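Local atomic coordinates of succinylglutamate desuccinylase/aspartoacylase (Ruegeria sp. TM1040, PDB entry 3NA6), a protein that probably hydrolyses an N-acylated amino acid, as succinylglutamate desuccinylases and aspartoacylases of the zinc-dependent exopeptidase clan do. Residues Arg107-Leu110 and Asn111-Phe114; Gln124-Ala127 and Asp128-Arg132; Tyr195-Ala198 and Val199-Gly203. All coordinates share one frame; numbering follows the deposited sequence. Where two conformers were deposited one is given.

Contact 1 (Arg107-Leu110 and Asn111-Phe114); sequences RGNL and NRAF
The tight turn that carries N109 round to R112 and A113 belongs to the NLNRAF sequence, which resembles the Asn-Arg motif lining the substrate pocket in related aspartoacylases. Two backbone bonds between residues three apart close it: R112 N gives its hydrogen to N109 O at 3.0 Å, and A113 N gives its own to L110 O. This i to i+3 spacing fits the 3-10 turn at L110-N111. An Asx turn is added at the start. With CG of N109 swung opposite its own nitrogen (chi1 -177°), OD1 folds forward to N111 N at 3.0 Å, a weak bond because the N-H points poorly. The same OD1 accepts from H59 NE2, and H59 is one of three residues that may form an empty metal site, so N109 could serve as a second-shell residue there. Beside it, the N111 amide runs the same way, its plane turned 40° from that of N109, and its OD1 is bonded to N58. The guanidinium of R112 has N109 ND2 over one face, but R112 has two deposited conformers and this detail is doubtful. On the apolar side, L110 CD1 lies 4.0 Å from F114 CE1, and the carbonyl oxygen of L110 comes to the edge of that ring, near its plane. L110, A113 and F114 touch helix 122-134; N111 and F114 touch helix 195-200; R112 packs on S28 of a second subunit.

Contact 2 (Gln124-Ala127 and Asp128-Arg132); sequences QKIA and DYFQR
Q124 O accepts D128 N at 2.9 Å, the first of four successive i to i+4 bonds across this part of helix 122-134. Starting at CB, the D128 side chain lies 3.4 Å from Q124 O, then climbs along the helix toward the next turn. CG lies opposite the residue's own nitrogen (chi1 177°) and sits at the edge of the R132 guanidinium, in its plane. The two oxygens then divide the grip side-on: OD1 takes R132 NE at 2.9 Å, and OD2, through its syn lone pair, takes R132 NH2 at 3.0 Å. This two-point salt bridge between residues four apart holds both flat groups against rotation. OD2 has a further partner, N5 ND2, which also donates to K125 O, while R132 NH2 reaches K3 O, so the pair ties the N-terminal segment to the helix. Putting an alanine at D128 would probably leave the R132 guanidinium without its carboxylate and freer to swing, and N5 ND2 with one acceptor fewer. A different face of the helix is apolar. I126 and F130 lie side by side and point the same way, I126 against L25 of strand 17-26 and F130 against L53 and T55 of strand 51-55. They touch lightly, I126 CG2 standing 4.2 Å from F130 CD1. The backbone comes closer: I126 O lies 3.3 Å from F130 CD1, near the plane of the ring.

Contact 3 (Tyr195-Ala198 and Val199-Gly203); sequences YDTA and VEEMG
Y195 and V199 meet one turn apart on the short helix 195-200, which ends in a Schellman motif. The apolar part is a CH-pi contact: V199 CG2 sits over one face of the Y195 ring, 4.2 Å from its centroid and 15° off the normal, shifted toward the CZ side. With CG opposite its own nitrogen (chi1 -173°), the ring of Y195 slants across toward V199, and the methyl lies over its face.

Backbone bonds come next. V199 N, E200 N and E201 N donate to Y195 O, D196 O and T197 O, the last at 2.9 Å. At the C-terminal end the pattern shortens to i to i+3: M202 N makes a weak bond to V199 O, and G203 N bonds E200 O across a type I turn. The Schellman motif puts G203 at positive phi (86°), where a side chain would press on the preceding carbonyl.

Water supplies the third kind. One molecule donates both to A198 O, at 2.7 Å, and to E201 OE2, at 2.8 Å, and the selenomethionine M202 lays its CG 3.2 Å from the same oxygen of A198.

Acceptors and like charges come last. E200 OE1 comes within 3.4 Å of D196 O, one acceptor beside another, and E200 OE2 lies 5.5 Å from D196 OD2, like charges not in contact. The nearby D196 oxygens would probably raise the tendency of E200 to take up a proton; the hydrogen bond that E200 OE2 shares with H160 ND1 gives this buried carboxylate a partner beyond the helix.

In the fold
All three contacts are local, but they converge on one cluster. F114 of contact 1 links the other two: its CE2 lies 3.2 Å from A127 O of contact 2, and its CZ lies 3.4 Å from Y195 CD1 of contact 3. Q131 bridges the two helices directly, with OE1 3.4 Å from A198 CB. Contacts 2 and 3 are largely buried and pack on strands of the large mixed sheet, whereas contact 1 is a partly buried loop, with R112 exposed beside another subunit. Their polar chemistry differs accordingly: side-chain amides near a possible metal site in contact 1, a salt bridge in contact 2, and a water-bridged helix end in contact 3.

Contact 1 (Arg107-Leu110 and Asn111-Phe114)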
ATOM      1  N   ARG A 107      10.813 -11.108   1.773  1.00 30.71           N
ATOM      2  CA  ARG A 107       9.861 -12.163   2.021  1.00 32.07           C
ATOM      3  C   ARG A 107      10.581 -13.463   2.405  1.00 30.93           C
ATOM      4  O   ARG A 107      10.006 -14.537   2.360  1.00 29.44           O
ATOM      5  CB  ARG A 107       8.996 -12.361   0.774  1.00 37.13           C
ATOM      6  CG  ARG A 107       7.526 -12.594   1.039  1.00 47.22           C
ATOM      7  CD  ARG A 107       6.711 -11.299   0.990  1.00 62.24           C
ATOM      8  NE  ARG A 107       6.781 -10.565   2.255  1.00 70.51           N
ATOM      9  CZ  ARG A 107       6.361  -9.314   2.436  1.00 75.43           C
ATOM     10  NH1 ARG A 107       5.831  -8.616   1.434  1.00 79.72           N
ATOM     11  NH2 ARG A 107       6.485  -8.751   3.631  1.00 76.59           N
ATOM     12  N   GLY A 108      11.838 -13.369   2.811  1.00 28.68           N
ATOM     13  CA  GLY A 108      12.609 -14.569   3.116  1.00 29.94           C
ATOM     14  C   GLY A 108      12.138 -15.290   4.372  1.00 28.30           C
ATOM     15  O   GLY A 108      11.996 -14.682   5.444  1.00 29.90           O
ATOM     16  N   ASN A 109      11.910 -16.587   4.220  1.00 27.48           N
ATOM     17  CA  ASN A 109      11.766 -17.488   5.351  1.00 27.88           C
ATOM     18  C   ASN A 109      13.160 -17.986   5.708  1.00 26.69           C
ATOM     19  O   ASN A 109      13.759 -18.814   4.988  1.00 23.78           O
ATOM     20  CB  ASN A 109      10.855 -18.672   5.005  1.00 26.16           C
ATOM     21  CG  ASN A 109      10.635 -19.604   6.194  1.00 31.21           C
ATOM     22  OD1 ASN A 109      11.319 -19.493   7.220  1.00 29.31           O
ATOM     23  ND2 ASN A 109       9.670 -20.515   6.071  1.00 26.70           N
ATOM     24  N   LEU A 110      13.680 -17.466   6.806  1.00 26.08           N
ATOM     25  CA  LEU A 110      15.077 -17.702   7.152  1.00 25.68           C
ATOM     26  C   LEU A 110      15.278 -19.191   7.384  1.00 24.98           C
ATOM     27  O   LEU A 110      16.319 -19.738   7.002  1.00 24.06           O
ATOM     28  CB  LEU A 110      15.490 -16.923   8.408  1.00 21.75           C
ATOM     29  CG  LEU A 110      16.923 -17.108   8.948  1.00 21.61           C
ATOM     30  CD1 LEU A 110      18.026 -16.929   7.872  1.00 16.65           C
ATOM     31  CD2 LEU A 110      17.162 -16.178  10.106  1.00 20.53           C
ATOM     32  N   ASN A 111      14.252 -19.848   7.954  1.00 25.48           N
ATOM     33  CA  ASN A 111      14.354 -21.256   8.260  1.00 25.87           C
ATOM     34  C   ASN A 111      14.467 -22.150   7.050  1.00 28.26           C
ATOM     35  O   ASN A 111      14.809 -23.326   7.212  1.00 31.27           O
ATOM     36  CB  ASN A 111      13.204 -21.750   9.122  1.00 25.87           C
ATOM     37  CG  ASN A 111      13.537 -23.055   9.829  1.00 31.58           C
ATOM     38  OD1 ASN A 111      14.673 -23.268  10.260  1.00 31.74           O
ATOM     39  ND2 ASN A 111      12.554 -23.949   9.931  1.00 32.76           N
ATOM     40  N   ARG A 112      14.200 -21.633   5.855  0.50 27.08           N
ATOM     41  CA  ARG A 112      14.414 -22.401   4.626  0.50 28.21           C
ATOM     42  C   ARG A 112      15.442 -21.741   3.690  0.50 25.97           C
ATOM     43  O   ARG A 112      15.486 -22.060   2.509  0.50 24.74           O
ATOM     44  CB  ARG A 112      13.064 -22.624   3.911  0.50 30.19           C
ATOM     45  CG  ARG A 112      11.919 -22.990   4.886  0.50 31.97           C
ATOM     46  CD  ARG A 112      10.879 -23.969   4.301  0.50 39.11           C
ATOM     47  NE  ARG A 112       9.685 -24.084   5.141  0.50 39.12           N
ATOM     48  CZ  ARG A 112       8.442 -23.853   4.724  0.50 39.03           C
ATOM     49  NH1 ARG A 112       8.202 -23.516   3.461  0.50 35.66           N
ATOM     50  NH2 ARG A 112       7.431 -23.984   5.570  0.50 35.36           N
ATOM     51  N   ALA A 113      16.274 -20.838   4.224  1.00 25.54           N
ATOM     52  CA  ALA A 113      17.243 -20.086   3.415  1.00 22.06           C
ATOM     53  C   ALA A 113      18.655 -20.689   3.351  1.00 22.37           C
ATOM     54  O   ALA A 113      19.524 -20.158   2.655  1.00 24.61           O
ATOM     55  CB  ALA A 113      17.298 -18.613   3.887  1.00 22.83           C
ATOM     56  N   PHE A 114      18.882 -21.794   4.045  1.00 22.09           N
ATOM     57  CA  PHE A 114      20.239 -22.358   4.200  1.00 23.64           C
ATOM     58  C   PHE A 114      20.656 -23.201   2.982  1.00 24.65           C
ATOM     59  O   PHE A 114      19.817 -23.831   2.362  1.00 26.15           O
ATOM     60  CB  PHE A 114      20.351 -23.110   5.529  1.00 23.45           C
ATOM     61  CG  PHE A 114      20.505 -22.178   6.681  1.00 25.89           C
ATOM     62  CD1 PHE A 114      19.403 -21.499   7.190  1.00 21.21           C
ATOM     63  CD2 PHE A 114      21.757 -21.860   7.157  1.00 24.00           C
ATOM     64  CE1 PHE A 114      19.552 -20.564   8.178  1.00 16.37           C
ATOM     65  CE2 PHE A 114      21.908 -20.921   8.171  1.00 26.72           C
ATOM     66  CZ  PHE A 114      20.795 -20.279   8.671  1.00 22.43           C
TER

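Contact 2 (Gln124-Ala127 and Asp128-Arg132)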
ATOM      1  N   GLN A 124      19.368 -14.320   2.916  1.00 21.95           N
ATOM      2  CA  GLN A 124      20.388 -15.252   2.472  1.00 23.04           C
ATOM      3  C   GLN A 124      21.759 -14.938   3.055  1.00 23.22           C
ATOM      4  O   GLN A 124      22.517 -15.854   3.338  1.00 23.61           O
ATOM      5  CB  GLN A 124      20.482 -15.265   0.949  1.00 23.08           C
ATOM      6  CG  GLN A 124      19.257 -15.805   0.301  1.00 30.84           C
ATOM      7  CD  GLN A 124      19.370 -15.850  -1.177  1.00 32.04           C
ATOM      8  OE1 GLN A 124      19.709 -14.858  -1.836  1.00 29.21           O
ATOM      9  NE2 GLN A 124      19.126 -17.023  -1.726  1.00 34.53           N
ATOM     10  N   LYS A 125      22.082 -13.654   3.168  1.00 22.08           N
ATOM     11  CA  LYS A 125      23.344 -13.181   3.786  1.00 22.27           C
ATOM     12  C   LYS A 125      23.403 -13.511   5.297  1.00 18.83           C
ATOM     13  O   LYS A 125      24.441 -13.955   5.796  1.00 21.73           O
ATOM     14  CB  LYS A 125      23.535 -11.677   3.557  1.00 22.48           C
ATOM     15  CG  LYS A 125      23.831 -11.301   2.064  1.00 26.26           C
ATOM     16  CD  LYS A 125      23.658  -9.810   1.856  1.00 29.97           C
ATOM     17  CE  LYS A 125      24.491  -9.241   0.756  1.00 39.49           C
ATOM     18  NZ  LYS A 125      24.050  -7.846   0.467  1.00 33.03           N
ATOM     19  N   ILE A 126      22.275 -13.377   5.998  1.00 19.70           N
ATOM     20  CA  ILE A 126      22.160 -13.855   7.379  1.00 19.45           C
ATOM     21  C   ILE A 126      22.471 -15.353   7.450  1.00 22.13           C
ATOM     22  O   ILE A 126      23.320 -15.790   8.242  1.00 20.85           O
ATOM     23  CB  ILE A 126      20.778 -13.534   8.013  1.00 19.16           C
ATOM     24  CG1 ILE A 126      20.571 -12.020   8.107  1.00 22.13           C
ATOM     25  CG2 ILE A 126      20.653 -14.116   9.394  1.00 15.30           C
ATOM     26  CD1 ILE A 126      19.127 -11.579   8.568  1.00 21.57           C
ATOM     27  N   ALA A 127      21.780 -16.138   6.635  1.00 21.27           N
ATOM     28  CA  ALA A 127      21.988 -17.579   6.606  1.00 21.12           C
ATOM     29  C   ALA A 127      23.444 -17.937   6.313  1.00 21.67           C
ATOM     30  O   ALA A 127      24.045 -18.779   6.989  1.00 20.05           O
ATOM     31  CB  ALA A 127      21.076 -18.236   5.564  1.00 17.93           C
ATOM     32  N   ASP A 128      24.023 -17.277   5.330  1.00 20.81           N
ATOM     33  CA  ASP A 128      25.405 -17.550   4.963  1.00 23.75           C
ATOM     34  C   ASP A 128      26.395 -17.262   6.105  1.00 23.08           C
ATOM     35  O   ASP A 128      27.383 -17.970   6.276  1.00 22.58           O
ATOM     36  CB  ASP A 128      25.806 -16.748   3.719  1.00 25.08           C
ATOM     37  CG  ASP A 128      27.247 -16.962   3.349  1.00 25.28           C
ATOM     38  OD1 ASP A 128      27.551 -18.002   2.707  1.00 25.41           O
ATOM     39  OD2 ASP A 128      28.066 -16.119   3.749  1.00 24.24           O
ATOM     40  N   TYR A 129      26.138 -16.210   6.862  1.00 23.67           N
ATOM     41  CA  TYR A 129      27.002 -15.856   7.977  1.00 21.70           C
ATOM     42  C   TYR A 129      26.903 -16.913   9.074  1.00 19.73           C
ATOM     43  O   TYR A 129      27.896 -17.268   9.705  1.00 20.05           O
ATOM     44  CB  TYR A 129      26.654 -14.459   8.523  1.00 21.51           C
ATOM     45  CG  TYR A 129      27.600 -13.984   9.589  1.00 22.11           C
ATOM     46  CD1 TYR A 129      28.884 -13.550   9.272  1.00 21.92           C
ATOM     47  CD2 TYR A 129      27.223 -13.968  10.908  1.00 22.10           C
ATOM     48  CE1 TYR A 129      29.742 -13.133  10.260  1.00 25.67           C
ATOM     49  CE2 TYR A 129      28.069 -13.535  11.877  1.00 22.41           C
ATOM     50  CZ  TYR A 129      29.315 -13.140  11.561  1.00 23.64           C
ATOM     51  OH  TYR A 129      30.141 -12.725  12.563  1.00 23.82           O
ATOM     52  N   PHE A 130      25.689 -17.387   9.336  1.00 17.86           N
ATOM     53  CA  PHE A 130      25.504 -18.455  10.308  1.00 18.57           C
ATOM     54  C   PHE A 130      26.126 -19.746   9.814  1.00 19.58           C
ATOM     55  O   PHE A 130      26.820 -20.408  10.570  1.00 23.21           O
ATOM     56  CB  PHE A 130      24.022 -18.609  10.711  1.00 18.30           C
ATOM     57  CG  PHE A 130      23.594 -17.608  11.784  1.00 19.92           C
ATOM     58  CD1 PHE A 130      23.573 -16.238  11.496  1.00 19.96           C
ATOM     59  CD2 PHE A 130      23.306 -18.016  13.064  1.00 24.85           C
ATOM     60  CE1 PHE A 130      23.253 -15.329  12.434  1.00 19.06           C
ATOM     61  CE2 PHE A 130      22.977 -17.092  14.036  1.00 22.29           C
ATOM     62  CZ  PHE A 130      22.934 -15.753  13.718  1.00 23.35           C
ATOM     63  N   GLN A 131      25.886 -20.100   8.554  1.00 21.64           N
ATOM     64  CA  GLN A 131      26.429 -21.335   7.967  1.00 22.60           C
ATOM     65  C   GLN A 131      27.958 -21.408   8.014  1.00 24.89           C
ATOM     66  O   GLN A 131      28.516 -22.414   8.438  1.00 25.00           O
ATOM     67  CB  GLN A 131      26.007 -21.435   6.504  1.00 21.93           C
ATOM     68  CG  GLN A 131      26.472 -22.702   5.753  1.00 21.28           C
ATOM     69  CD  GLN A 131      25.690 -23.952   6.132  1.00 30.23           C
ATOM     70  OE1 GLN A 131      24.467 -23.916   6.277  1.00 26.39           O
ATOM     71  NE2 GLN A 131      26.403 -25.067   6.305  1.00 20.31           N
ATOM     72  N   ARG A 132      28.627 -20.337   7.590  1.00 24.60           N
ATOM     73  CA  ARG A 132      30.084 -20.369   7.386  1.00 27.47           C
ATOM     74  C   ARG A 132      30.905 -19.706   8.484  1.00 25.98           C
ATOM     75  O   ARG A 132      32.093 -19.986   8.595  1.00 27.05           O
ATOM     76  CB  ARG A 132      30.441 -19.758   6.022  1.00 27.21           C
ATOM     77  CG  ARG A 132      29.896 -20.610   4.849  1.00 26.12           C
ATOM     78  CD  ARG A 132      30.549 -20.282   3.510  1.00 26.78           C
ATOM     79  NE  ARG A 132      30.289 -18.886   3.179  1.00 26.76           N
ATOM     80  CZ  ARG A 132      31.190 -17.986   2.804  1.00 34.43           C
ATOM     81  NH1 ARG A 132      32.458 -18.321   2.604  1.00 35.58           N
ATOM     82  NH2 ARG A 132      30.798 -16.745   2.585  1.00 27.36           N
TER

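Contact 3 (Tyr195-Ala198 and Val199-Gly203)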
ATOM      1  N   TYR A 195      17.575 -24.643   8.786  1.00 24.22           N
ATOM      2  CA  TYR A 195      18.574 -24.394   9.791  1.00 24.38           C
ATOM      3  C   TYR A 195      18.918 -25.668  10.536  1.00 24.22           C
ATOM      4  O   TYR A 195      20.079 -25.965  10.713  1.00 25.24           O
ATOM      5  CB  TYR A 195      18.094 -23.341  10.773  1.00 20.35           C
ATOM      6  CG  TYR A 195      19.160 -22.926  11.747  1.00 18.45           C
ATOM      7  CD1 TYR A 195      20.349 -22.374  11.317  1.00 24.24           C
ATOM      8  CD2 TYR A 195      18.968 -23.071  13.110  1.00 24.13           C
ATOM      9  CE1 TYR A 195      21.320 -21.977  12.227  1.00 22.43           C
ATOM     10  CE2 TYR A 195      19.930 -22.693  14.007  1.00 23.83           C
ATOM     11  CZ  TYR A 195      21.090 -22.135  13.569  1.00 26.04           C
ATOM     12  OH  TYR A 195      22.033 -21.766  14.501  1.00 24.01           O
ATOM     13  N   ASP A 196      17.912 -26.425  10.946  1.00 24.47           N
ATOM     14  CA  ASP A 196      18.153 -27.668  11.673  1.00 27.05           C
ATOM     15  C   ASP A 196      19.094 -28.579  10.898  1.00 26.54           C
ATOM     16  O   ASP A 196      19.993 -29.176  11.475  1.00 28.48           O
ATOM     17  CB  ASP A 196      16.863 -28.438  11.927  1.00 28.72           C
ATOM     18  CG  ASP A 196      15.829 -27.653  12.757  1.00 36.01           C
ATOM     19  OD1 ASP A 196      16.187 -26.727  13.524  1.00 47.13           O
ATOM     20  OD2 ASP A 196      14.635 -27.998  12.640  1.00 47.04           O
ATOM     21  N   THR A 197      18.862 -28.699   9.598  1.00 27.07           N
ATOM     22  CA  THR A 197      19.734 -29.509   8.734  1.00 28.04           C
ATOM     23  C   THR A 197      21.174 -28.972   8.685  1.00 26.38           C
ATOM     24  O   THR A 197      22.130 -29.734   8.757  1.00 24.98           O
ATOM     25  CB  THR A 197      19.090 -29.656   7.351  1.00 27.81           C
ATOM     26  OG1 THR A 197      17.738 -30.085   7.540  1.00 34.68           O
ATOM     27  CG2 THR A 197      19.825 -30.658   6.461  1.00 28.49           C
ATOM     28  N   ALA A 198      21.327 -27.658   8.605  1.00 24.57           N
ATOM     29  CA  ALA A 198      22.638 -27.029   8.608  1.00 24.34           C
ATOM     30  C   ALA A 198      23.451 -27.457   9.848  1.00 26.16           C
ATOM     31  O   ALA A 198      24.639 -27.764   9.743  1.00 24.45           O
ATOM     32  CB  ALA A 198      22.493 -25.493   8.576  1.00 24.02           C
ATOM     33  N   VAL A 199      22.793 -27.487  11.004  1.00 21.51           N
ATOM     34  CA  VAL A 199      23.454 -27.878  12.251  1.00 21.31           C
ATOM     35  C   VAL A 199      23.752 -29.374  12.280  1.00 23.27           C
ATOM     36  O   VAL A 199      24.898 -29.788  12.463  1.00 26.28           O
ATOM     37  CB  VAL A 199      22.615 -27.500  13.467  1.00 17.26           C
ATOM     38  CG1 VAL A 199      23.352 -27.895  14.766  1.00 19.46           C
ATOM     39  CG2 VAL A 199      22.280 -26.003  13.414  1.00 16.54           C
ATOM     40  N   GLU A 200      22.729 -30.167  12.043  1.00 22.76           N
ATOM     41  CA  GLU A 200      22.811 -31.600  12.165  1.00 25.50           C
ATOM     42  C   GLU A 200      23.765 -32.247  11.161  1.00 23.27           C
ATOM     43  O   GLU A 200      24.476 -33.204  11.487  1.00 23.36           O
ATOM     44  CB  GLU A 200      21.412 -32.192  12.031  1.00 23.81           C
ATOM     45  CG  GLU A 200      20.557 -31.900  13.224  1.00 26.14           C
ATOM     46  CD  GLU A 200      19.071 -32.105  12.918  1.00 33.04           C
ATOM     47  OE1 GLU A 200      18.744 -32.354  11.737  1.00 27.05           O
ATOM     48  OE2 GLU A 200      18.247 -32.006  13.855  1.00 32.63           O
ATOM     49  N   GLU A 201      23.810 -31.736   9.942  1.00 24.25           N
ATOM     50  CA  GLU A 201      24.696 -32.351   8.954  1.00 24.42           C
ATOM     51  C   GLU A 201      26.171 -32.083   9.223  1.00 23.48           C
ATOM     52  O   GLU A 201      27.034 -32.785   8.670  1.00 21.95           O
ATOM     53  CB  GLU A 201      24.271 -32.018   7.508  1.00 26.41           C
ATOM     54  CG  GLU A 201      24.683 -30.642   7.049  1.00 36.76           C
ATOM     55  CD  GLU A 201      24.288 -30.324   5.585  1.00 47.30           C
ATOM     56  OE1 GLU A 201      23.716 -31.202   4.879  1.00 44.60           O
ATOM     57  OE2 GLU A 201      24.559 -29.170   5.166  1.00 34.69           O
HETATM   58  N   MSE A 202      26.464 -31.090  10.072  1.00 22.97           N
HETATM   59  CA  MSE A 202      27.815 -30.853  10.574  1.00 23.49           C
HETATM   60  C   MSE A 202      28.207 -31.784  11.682  1.00 24.00           C
HETATM   61  O   MSE A 202      29.349 -31.708  12.170  1.00 25.15           O
HETATM   62  CB  MSE A 202      27.980 -29.430  11.142  1.00 23.80           C
HETATM   63  CG  MSE A 202      27.747 -28.378  10.162  1.00 28.62           C
HETATM   64 SE   MSE A 202      27.652 -26.648  11.013  0.75 25.26          SE
HETATM   65  CE  MSE A 202      27.678 -25.662   9.302  1.00 27.06           C
ATOM     66  N   GLY A 203      27.296 -32.648  12.109  1.00 25.35           N
ATOM     67  CA  GLY A 203      27.580 -33.559  13.219  1.00 24.73           C
ATOM     68  C   GLY A 203      27.310 -32.967  14.576  1.00 24.93           C
ATOM     69  O   GLY A 203      27.814 -33.484  15.563  1.00 23.62           O
TER
HETATM   70  O   HOH W   1      25.833 -27.880   7.288  1.00 27.50           O